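Local coordinates for anopheles Plasmodium-responsive Leucine-rich repeat protein 1B (Anopheles gambiae, PDB 4XGO) that probably takes part in the mosquito's response to Plasmodium and in interaction with the leucine-rich repeat protein LRIM1, at residues V25-L30 with I49-M54; R230-N235 with V253-H258; Y278-S283 with N297-H302. All coordinates share one frame; numbering follows the deposited sequence.

Overall arrangement
From the N terminus the chain passes through helix 12-23 and enters a leucine-rich repeat solenoid, whose parallel strands follow one another in sequence order. Contact 1 closes the first turn by joining strand 27-29 to strand 51-53, next to that helix. Contact 2 closes a later turn, 230-235 with 253-258, about 43 Å away between centres and on the other side of the chain's centre. Contact 3, 278-283 with 297-302, follows, its centre about 10 Å from that of contact 2, and joins the last two strands of the series. The three loops succeed one another without nesting or crossing. Contacts 2 and 3 touch, His258 stacking on His281, whereas contact 1 touches neither.

Contact 1: residues V25-L30 with I49-M54; sequences VEVLNL and IQKLYM
Val27 holds CG1 anti to its backbone N (chi1 177°), while Tyr53 turns its ring back beside its own N (chi1 -50°), and these two choices bring the methyl and the ring together. Val27 CG1 lies 3.5 Å from Tyr53 CE2, approaching the ring obliquely near its hydroxyl-bearing half. The other methyl, CG2, rests against the CB and CD of Lys51, whose extended chain then runs away from the neighbouring strand. Asn29 meets the same side chain nearer its root: its OD1 sits at the ring edge, near its plane, 3.8 Å from Tyr53 CB, with the amide and ring planes 73° apart. That oxygen also accepts a hydrogen bond from Asn31 N, which helps fix the amide.

The strands 27-29 and 51-53 run almost exactly parallel, as successive rungs of a leucine-rich repeat solenoid, with Val27, Asn29, Lys51 and Tyr53 on one face and Leu28 and Leu52 on the interior face. Leu28 N donates to Lys51 O at 2.9 Å, Tyr53 N to Leu28 O, and Leu30 N to Tyr53 O at 2.7 Å. At the entrance to the ladder Glu26 O is gripped twice, by Gln50 N at 2.9 Å and by Lys51 N at 3.1 Å, the latter almost in line with the carbonyl bond.

Inside, Leu28 and Leu52 lie side by side and point the same way. Leu28 CD2 touches two neighbours, Ile49 CD1 at 3.7 Å and Leu52 CD1 at 3.9 Å. Further along, Leu30 CB meets Met54 CG. Helix 12-23 packs on Val27 through Ser21 and Phe22, and Asn29 ND2 hydrogen-bonds to Asn31 O of the second subunit, whose Leu33 also packs against Tyr53.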
loop_
_atom_site.group_PDB
_atom_site.type_symbol
_atom_site.label_atom_id
_atom_site.label_comp_id
_atom_site.label_asym_id
_atom_site.label_seq_id
_atom_site.Cartn_x
_atom_site.Cartn_y
_atom_site.Cartn_z
ATOM N N VAL A 25 -29.903 5.161 11.271
ATOM C CA VAL A 25 -28.690 5.453 12.031
ATOM C C VAL A 25 -28.277 4.206 12.814
ATOM O O VAL A 25 -27.804 4.272 13.942
ATOM C CB VAL A 25 -28.855 6.691 12.934
ATOM C CG1 VAL A 25 -27.510 7.109 13.522
ATOM C CG2 VAL A 25 -29.460 7.845 12.144
ATOM N N GLU A 26 -28.488 3.052 12.195
ATOM C CA GLU A 26 -28.081 1.789 12.767
ATOM C C GLU A 26 -26.726 1.404 12.207
ATOM O O GLU A 26 -25.972 0.721 12.870
ATOM C CB GLU A 26 -29.095 0.706 12.441
ATOM C CG GLU A 26 -30.457 0.992 13.054
ATOM C CD GLU A 26 -31.423 -0.167 12.946
ATOM O OE1 GLU A 26 -31.221 -1.038 12.079
ATOM O OE2 GLU A 26 -32.403 -0.188 13.734
ATOM N N VAL A 27 -26.451 1.813 10.972
ATOM C CA VAL A 27 -25.132 1.613 10.360
ATOM C C VAL A 27 -24.618 2.995 10.060
ATOM O O VAL A 27 -25.311 3.782 9.428
ATOM C CB VAL A 27 -25.208 0.765 9.079
ATOM C CG1 VAL A 27 -23.833 0.639 8.410
ATOM C CG2 VAL A 27 -25.768 -0.611 9.418
ATOM N N LEU A 28 -23.424 3.317 10.545
ATOM C CA LEU A 28 -22.848 4.623 10.313
ATOM C C LEU A 28 -21.547 4.453 9.564
ATOM O O LEU A 28 -20.593 3.880 10.087
ATOM C CB LEU A 28 -22.645 5.384 11.635
ATOM C CG LEU A 28 -21.947 6.742 11.507
ATOM C CD1 LEU A 28 -22.754 7.672 10.614
ATOM C CD2 LEU A 28 -21.690 7.398 12.850
ATOM N N ASN A 29 -21.508 4.968 8.347
ATOM C CA ASN A 29 -20.302 4.908 7.542
ATOM C C ASN A 29 -19.511 6.223 7.584
ATOM O O ASN A 29 -19.866 7.210 6.927
ATOM C CB ASN A 29 -20.615 4.501 6.106
ATOM C CG ASN A 29 -19.351 4.260 5.298
ATOM O OD1 ASN A 29 -18.262 4.182 5.863
ATOM N ND2 ASN A 29 -19.487 4.114 3.983
ATOM N N LEU A 30 -18.436 6.220 8.380
ATOM C CA LEU A 30 -17.505 7.319 8.451
ATOM C C LEU A 30 -16.195 6.940 7.790
ATOM O O LEU A 30 -15.153 7.565 8.031
ATOM C CB LEU A 30 -17.261 7.707 9.903
ATOM C CG LEU A 30 -18.483 8.112 10.711
ATOM C CD1 LEU A 30 -18.072 8.442 12.152
ATOM C CD2 LEU A 30 -19.214 9.271 10.055
ATOM N N ILE A 49 -26.425 3.399 17.085
ATOM C CA ILE A 49 -25.414 2.728 16.216
ATOM C C ILE A 49 -25.154 1.278 16.643
ATOM O O ILE A 49 -24.848 0.991 17.818
ATOM C CB ILE A 49 -24.087 3.506 16.210
ATOM C CG1 ILE A 49 -24.279 4.861 15.534
ATOM C CG2 ILE A 49 -22.986 2.702 15.497
ATOM C CD1 ILE A 49 -23.175 5.854 15.826
ATOM N N GLN A 50 -25.302 0.364 15.690
ATOM C CA GLN A 50 -24.931 -1.024 15.887
ATOM C C GLN A 50 -23.682 -1.382 15.086
ATOM O O GLN A 50 -22.917 -2.223 15.512
ATOM C CB GLN A 50 -26.063 -1.929 15.471
ATOM C CG GLN A 50 -27.274 -1.799 16.387
ATOM C CD GLN A 50 -28.426 -2.642 15.917
ATOM O OE1 GLN A 50 -28.237 -3.621 15.198
ATOM N NE2 GLN A 50 -29.636 -2.258 16.305
ATOM N N LYS A 51 -23.512 -0.780 13.910
ATOM C CA LYS A 51 -22.306 -1.010 13.085
ATOM C C LYS A 51 -21.635 0.310 12.775
ATOM O O LYS A 51 -22.241 1.214 12.187
ATOM C CB LYS A 51 -22.651 -1.737 11.790
ATOM C CG LYS A 51 -23.367 -3.050 12.001
ATOM C CD LYS A 51 -23.434 -3.813 10.689
ATOM C CE LYS A 51 -24.221 -5.095 10.867
ATOM N NZ LYS A 51 -24.384 -5.800 9.567
ATOM N N LEU A 52 -20.372 0.431 13.178
ATOM C CA LEU A 52 -19.641 1.680 13.047
ATOM C C LEU A 52 -18.416 1.467 12.188
ATOM O O LEU A 52 -17.527 0.698 12.556
ATOM C CB LEU A 52 -19.221 2.192 14.419
ATOM C CG LEU A 52 -18.419 3.482 14.500
ATOM C CD1 LEU A 52 -19.147 4.610 13.795
ATOM C CD2 LEU A 52 -18.145 3.801 15.981
ATOM N N TYR A 53 -18.397 2.126 11.034
ATOM C CA TYR A 53 -17.296 1.993 10.088
ATOM C C TYR A 53 -16.467 3.264 10.082
ATOM O O TYR A 53 -16.986 4.339 9.750
ATOM C CB TYR A 53 -17.817 1.710 8.682
ATOM C CG TYR A 53 -18.817 0.593 8.532
ATOM C CD1 TYR A 53 -18.787 -0.523 9.351
ATOM C CD2 TYR A 53 -19.774 0.636 7.506
ATOM C CE1 TYR A 53 -19.669 -1.567 9.181
ATOM C CE2 TYR A 53 -20.663 -0.412 7.311
ATOM C CZ TYR A 53 -20.622 -1.499 8.146
ATOM O OH TYR A 53 -21.496 -2.551 7.960
ATOM N N MET A 54 -15.194 3.155 10.494
ATOM C CA MET A 54 -14.257 4.293 10.485
ATOM C C MET A 54 -12.921 3.925 9.820
ATOM O O MET A 54 -11.841 4.415 10.191
ATOM C CB MET A 54 -14.054 4.839 11.916
ATOM C CG MET A 54 -15.343 5.311 12.542
ATOM S SD MET A 54 -15.077 6.075 14.166
ATOM C CE MET A 54 -15.095 4.647 15.202
#

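Contact 2: residues R230-N235 with V253-H258; sequences RLYVSN and VLDLSH
Leu231 and Leu254 make the tight side of this contact, lying side by side in the interior of a leucine-rich repeat solenoid with Leu231 CD2 3.6 Å from Leu254 CD1. Both occupy the face turned into the solenoid. The parallel backbones are joined by Leu231 N to Val253 O, Asp255 N to Leu231 O and Val233 N to Asp255 O, the last at 2.9 Å; Asn235 N continues the series to Ser257 O.

The opposite face is looser, with Arg230, Tyr232 and Asp255 partly exposed and Val253 buried among them. Val253 is wedged between two longer side chains: its CG2 meets Arg230 CG, and its CG1 meets Tyr232 CE2 at 3.9 Å. The guanidinium of Arg230 turns to the preceding rung, where its NH1 forms a salt bridge with Asp206. The Tyr232 ring also passes Asp255 CB, its plane 78° from that of the carboxylate. Beyond the strands, Asn235 and His258 lie alongside each other with amide and ring planes 13° apart, Asn235 OD1 3.5 Å from His258 CB.

A water at the far end of this face bridges Ser234 OG and Asp255 OD2, donating to the latter at 2.7 Å. The other carboxylate oxygen stays within its own rung: Asp255 OD1 closes an Asx turn by accepting from Ser257 N at 3.0 Å, and takes a second bond on its syn lone pair from Ser257 OG, 2.7 Å away.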
loop_
_atom_site.group_PDB
_atom_site.type_symbol
_atom_site.label_atom_id
_atom_site.label_comp_id
_atom_site.label_asym_id
_atom_site.label_seq_id
_atom_site.Cartn_x
_atom_site.Cartn_y
_atom_site.Cartn_z
ATOM N N ARG A 230 -5.137 -31.292 3.648
ATOM C CA ARG A 230 -4.057 -30.572 2.964
ATOM C C ARG A 230 -2.980 -30.181 3.958
ATOM O O ARG A 230 -3.264 -29.545 4.984
ATOM C CB ARG A 230 -4.603 -29.329 2.248
ATOM C CG ARG A 230 -5.782 -29.635 1.341
ATOM C CD ARG A 230 -6.212 -28.402 0.589
ATOM N NE ARG A 230 -7.265 -28.713 -0.368
ATOM C CZ ARG A 230 -8.553 -28.881 -0.060
ATOM N NH1 ARG A 230 -8.992 -28.782 1.197
ATOM N NH2 ARG A 230 -9.422 -29.149 -1.038
ATOM N N LEU A 231 -1.747 -30.583 3.643
ATOM C CA LEU A 231 -0.581 -30.309 4.472
ATOM C C LEU A 231 0.507 -29.686 3.605
ATOM O O LEU A 231 1.022 -30.309 2.651
ATOM C CB LEU A 231 -0.076 -31.597 5.145
ATOM C CG LEU A 231 1.249 -31.482 5.900
ATOM C CD1 LEU A 231 1.132 -30.541 7.085
ATOM C CD2 LEU A 231 1.721 -32.845 6.358
ATOM N N TYR A 232 0.827 -28.426 3.902
ATOM C CA TYR A 232 1.828 -27.697 3.167
ATOM C C TYR A 232 3.050 -27.462 4.041
ATOM O O TYR A 232 2.963 -26.830 5.105
ATOM C CB TYR A 232 1.293 -26.349 2.696
ATOM C CG TYR A 232 0.046 -26.445 1.862
ATOM C CD1 TYR A 232 -1.204 -26.421 2.453
ATOM C CD2 TYR A 232 0.122 -26.558 0.485
ATOM C CE1 TYR A 232 -2.363 -26.509 1.685
ATOM C CE2 TYR A 232 -1.031 -26.641 -0.293
ATOM C CZ TYR A 232 -2.269 -26.615 0.320
ATOM O OH TYR A 232 -3.437 -26.690 -0.431
ATOM N N VAL A 233 4.194 -27.958 3.592
ATOM C CA VAL A 233 5.428 -27.779 4.342
ATOM C C VAL A 233 6.572 -27.446 3.388
ATOM O O VAL A 233 7.713 -27.854 3.590
ATOM C CB VAL A 233 5.795 -28.999 5.230
ATOM C CG1 VAL A 233 6.756 -28.567 6.312
ATOM C CG2 VAL A 233 4.583 -29.596 5.915
ATOM N N SER A 234 6.282 -26.641 2.375
ATOM C CA SER A 234 7.310 -26.252 1.419
ATOM C C SER A 234 8.267 -25.247 2.051
ATOM O O SER A 234 7.930 -24.574 3.050
ATOM C CB SER A 234 6.698 -25.667 0.147
ATOM O OG SER A 234 6.249 -24.339 0.361
ATOM N N ASN A 235 9.455 -25.122 1.468
ATOM C CA ASN A 235 10.379 -24.065 1.895
ATOM C C ASN A 235 10.685 -24.119 3.373
ATOM O O ASN A 235 10.703 -23.093 4.070
ATOM C CB ASN A 235 9.817 -22.693 1.501
ATOM C CG ASN A 235 9.769 -22.515 0.006
ATOM O OD1 ASN A 235 10.747 -22.052 -0.608
ATOM N ND2 ASN A 235 8.643 -22.868 -0.595
ATOM N N VAL A 253 -3.582 -33.557 -0.341
ATOM C CA VAL A 253 -2.545 -32.651 -0.807
ATOM C C VAL A 253 -1.363 -32.700 0.169
ATOM O O VAL A 253 -1.550 -32.530 1.363
ATOM C CB VAL A 253 -3.046 -31.217 -0.904
ATOM C CG1 VAL A 253 -1.927 -30.276 -1.300
ATOM C CG2 VAL A 253 -4.211 -31.117 -1.884
ATOM N N LEU A 254 -0.179 -32.935 -0.376
ATOM C CA LEU A 254 1.062 -32.937 0.399
ATOM C C LEU A 254 2.132 -32.195 -0.370
ATOM O O LEU A 254 2.578 -32.649 -1.432
ATOM C CB LEU A 254 1.506 -34.370 0.701
ATOM C CG LEU A 254 2.742 -34.527 1.594
ATOM C CD1 LEU A 254 2.496 -33.834 2.933
ATOM C CD2 LEU A 254 3.083 -36.003 1.802
ATOM N N ASP A 255 2.526 -31.031 0.149
ATOM C CA ASP A 255 3.516 -30.182 -0.499
ATOM C C ASP A 255 4.821 -30.252 0.314
ATOM O O ASP A 255 4.918 -29.702 1.386
ATOM C CB ASP A 255 3.011 -28.740 -0.630
ATOM C CG ASP A 255 3.947 -27.850 -1.407
ATOM O OD1 ASP A 255 5.060 -28.281 -1.799
ATOM O OD2 ASP A 255 3.605 -26.664 -1.610
ATOM N N LEU A 256 5.810 -30.932 -0.248
ATOM C CA LEU A 256 7.142 -31.078 0.362
ATOM C C LEU A 256 8.220 -30.366 -0.463
ATOM O O LEU A 256 9.429 -30.609 -0.306
ATOM C CB LEU A 256 7.475 -32.563 0.498
ATOM C CG LEU A 256 6.516 -33.410 1.315
ATOM C CD1 LEU A 256 6.915 -34.873 1.236
ATOM C CD2 LEU A 256 6.445 -32.900 2.739
ATOM N N SER A 257 7.808 -29.462 -1.344
ATOM C CA SER A 257 8.739 -28.859 -2.272
ATOM C C SER A 257 9.658 -27.848 -1.608
ATOM O O SER A 257 9.360 -27.319 -0.530
ATOM C CB SER A 257 8.002 -28.222 -3.476
ATOM O OG SER A 257 7.150 -27.169 -3.073
ATOM N N HIS A 258 10.805 -27.619 -2.252
ATOM C CA HIS A 258 11.770 -26.631 -1.819
ATOM C C HIS A 258 12.238 -26.911 -0.399
ATOM O O HIS A 258 12.184 -26.052 0.488
ATOM C CB HIS A 258 11.212 -25.217 -1.933
ATOM C CG HIS A 258 10.919 -24.800 -3.328
ATOM N ND1 HIS A 258 11.833 -24.141 -4.114
ATOM C CD2 HIS A 258 9.817 -24.969 -4.089
ATOM C CE1 HIS A 258 11.294 -23.894 -5.298
ATOM N NE2 HIS A 258 10.075 -24.390 -5.308
HETATM O O HOH W 1 3.553 -24.961 0.484
#

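Contact 3: residues Y278-S283 with N297-H302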
loop_
_atom_site.group_PDB
_atom_site.type_symbol
_atom_site.label_atom_id
_atom_site.label_comp_id
_atom_site.label_asym_id
_atom_site.label_seq_id
_atom_site.Cartn_x
_atom_site.Cartn_y
_atom_site.Cartn_z
ATOM N N TYR A 278 3.832 -32.760 -4.155
ATOM C CA TYR A 278 4.864 -31.891 -4.692
ATOM C C TYR A 278 6.216 -32.194 -4.058
ATOM O O TYR A 278 6.403 -31.940 -2.861
ATOM C CB TYR A 278 4.515 -30.434 -4.468
ATOM C CG TYR A 278 3.140 -30.087 -5.000
ATOM C CD1 TYR A 278 2.919 -29.975 -6.364
ATOM C CD2 TYR A 278 2.082 -29.911 -4.145
ATOM C CE1 TYR A 278 1.645 -29.678 -6.860
ATOM C CE2 TYR A 278 0.808 -29.595 -4.616
ATOM C CZ TYR A 278 0.603 -29.480 -5.973
ATOM O OH TYR A 278 -0.684 -29.188 -6.434
ATOM N N LEU A 279 7.141 -32.724 -4.873
ATOM C CA LEU A 279 8.489 -33.092 -4.416
ATOM C C LEU A 279 9.593 -32.305 -5.081
ATOM O O LEU A 279 10.792 -32.557 -4.835
ATOM C CB LEU A 279 8.739 -34.579 -4.652
ATOM C CG LEU A 279 7.773 -35.537 -3.986
ATOM C CD1 LEU A 279 8.116 -36.951 -4.398
ATOM C CD2 LEU A 279 7.800 -35.360 -2.471
ATOM N N ASP A 280 9.224 -31.342 -5.924
ATOM C CA ASP A 280 10.216 -30.613 -6.683
ATOM C C ASP A 280 11.135 -29.809 -5.758
ATOM O O ASP A 280 10.747 -29.406 -4.658
ATOM C CB ASP A 280 9.551 -29.695 -7.741
ATOM C CG ASP A 280 8.689 -28.634 -7.112
ATOM O OD1 ASP A 280 7.519 -28.915 -6.808
ATOM O OD2 ASP A 280 9.209 -27.521 -6.857
ATOM N N HIS A 281 12.341 -29.555 -6.247
ATOM C CA HIS A 281 13.353 -28.761 -5.557
ATOM C C HIS A 281 13.782 -29.386 -4.218
ATOM O O HIS A 281 13.544 -28.850 -3.136
ATOM C CB HIS A 281 12.886 -27.297 -5.393
ATOM C CG HIS A 281 12.799 -26.556 -6.684
ATOM N ND1 HIS A 281 11.675 -26.574 -7.479
ATOM C CD2 HIS A 281 13.712 -25.799 -7.338
ATOM C CE1 HIS A 281 11.885 -25.830 -8.552
ATOM N NE2 HIS A 281 13.123 -25.371 -8.502
ATOM N N ASN A 282 14.399 -30.553 -4.325
ATOM C CA ASN A 282 14.959 -31.265 -3.176
ATOM C C ASN A 282 16.235 -31.973 -3.681
ATOM O O ASN A 282 16.793 -31.567 -4.706
ATOM C CB ASN A 282 13.914 -32.222 -2.609
ATOM C CG ASN A 282 12.920 -31.540 -1.699
ATOM O OD1 ASN A 282 13.282 -31.126 -0.607
ATOM N ND2 ASN A 282 11.639 -31.474 -2.109
ATOM N N SER A 283 16.707 -32.995 -2.969
ATOM C CA SER A 283 17.892 -33.743 -3.368
ATOM C C SER A 283 17.545 -35.234 -3.401
ATOM O O SER A 283 18.344 -36.073 -3.036
ATOM C CB SER A 283 19.023 -33.449 -2.395
ATOM O OG SER A 283 19.405 -32.076 -2.437
ATOM N N ASN A 297 -1.628 -34.556 -9.797
ATOM C CA ASN A 297 -0.468 -33.724 -10.040
ATOM C C ASN A 297 0.685 -34.183 -9.148
ATOM O O ASN A 297 0.532 -34.328 -7.937
ATOM C CB ASN A 297 -0.779 -32.243 -9.825
ATOM C CG ASN A 297 0.261 -31.333 -10.460
ATOM O OD1 ASN A 297 1.306 -31.797 -10.920
ATOM N ND2 ASN A 297 -0.014 -30.031 -10.481
ATOM N N LEU A 298 1.816 -34.459 -9.784
ATOM C CA LEU A 298 3.019 -34.921 -9.103
ATOM C C LEU A 298 4.150 -34.085 -9.646
ATOM O O LEU A 298 4.341 -34.037 -10.866
ATOM C CB LEU A 298 3.283 -36.396 -9.424
ATOM C CG LEU A 298 4.581 -37.041 -8.923
ATOM C CD1 LEU A 298 4.605 -37.097 -7.401
ATOM C CD2 LEU A 298 4.739 -38.446 -9.472
ATOM N N THR A 299 4.908 -33.417 -8.784
ATOM C CA THR A 299 6.064 -32.667 -9.264
ATOM C C THR A 299 7.353 -33.303 -8.756
ATOM O O THR A 299 7.442 -33.726 -7.607
ATOM C CB THR A 299 6.005 -31.187 -8.895
ATOM O OG1 THR A 299 6.001 -31.035 -7.465
ATOM C CG2 THR A 299 4.761 -30.547 -9.500
ATOM N N LEU A 300 8.321 -33.403 -9.648
ATOM C CA LEU A 300 9.554 -34.170 -9.417
ATOM C C LEU A 300 10.845 -33.466 -9.840
ATOM O O LEU A 300 11.941 -34.004 -9.614
ATOM C CB LEU A 300 9.466 -35.483 -10.207
ATOM C CG LEU A 300 8.304 -36.412 -9.892
ATOM C CD1 LEU A 300 8.304 -37.574 -10.864
ATOM C CD2 LEU A 300 8.378 -36.889 -8.446
ATOM N N SER A 301 10.749 -32.285 -10.444
ATOM C CA SER A 301 11.925 -31.665 -11.044
ATOM C C SER A 301 12.877 -31.132 -9.982
ATOM O O SER A 301 12.509 -31.021 -8.796
ATOM C CB SER A 301 11.546 -30.536 -12.022
ATOM O OG SER A 301 10.905 -29.474 -11.342
ATOM N N HIS A 302 14.107 -30.837 -10.412
ATOM C CA HIS A 302 15.144 -30.289 -9.550
ATOM C C HIS A 302 15.399 -31.188 -8.339
ATOM O O HIS A 302 15.267 -30.754 -7.183
ATOM C CB HIS A 302 14.785 -28.872 -9.127
ATOM C CG HIS A 302 14.697 -27.940 -10.287
ATOM N ND1 HIS A 302 15.764 -27.163 -10.688
ATOM C CD2 HIS A 302 13.707 -27.716 -11.181
ATOM C CE1 HIS A 302 15.418 -26.465 -11.756
ATOM N NE2 HIS A 302 14.176 -26.782 -12.072
#
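Asp280 OD1 accepts from Thr299 OG1 at 2.7 Å through its anti lone pair. The Thr299 hydroxyl is set between its backbone N and carbonyl carbon (chi1 62°), which points it across at the neighbouring rung. The second oxygen of Asp280 is engaged too: His281 ND1 donates to Asp280 OD2 at 2.7 Å, close to the plane of the imidazole. One carboxylate thus ties the next rung to the ring of its own neighbour, and its negative charge would probably favour a protonated, positively charged imidazole.

Backbone bonds follow the same course. Leu279 N donates to Thr299 O at 2.9 Å, with a weak second bond to Thr299 OG1, and then His281 N binds Ser301 O and Asn282 N binds His302 O. The two segments form the closing rungs of the leucine-rich repeat solenoid, where Asn282 and Asn303 occupy equivalent positions. Asn282 ND2 bonds to Leu279 O at 3.1 Å, from above the carbonyl plane, and also to Leu256 O, while Asn303 ND2 bonds to Leu279 O and Leu300 O, an asparagine ladder that satisfies the carbonyls of the turns.

His281 and His302 lie side by side as an offset stack, their planes 7° apart and centroids 4.2 Å from each other. His281 NE2 hangs over the rim of the His302 ring, 3.5 Å from CG, while His302 CB adds a CH-pi contact over the face of the His281 ring. The stack continues to His258 of the preceding rung.

At the start of the segments Tyr278 presents its ring edge to Thr299: CD1 is 3.4 Å from OG1, with CG2 also near. Inside the solenoid Leu279 CD1 meets Leu300 CD2, and strand 339-342 covers Leu300 through Leu339.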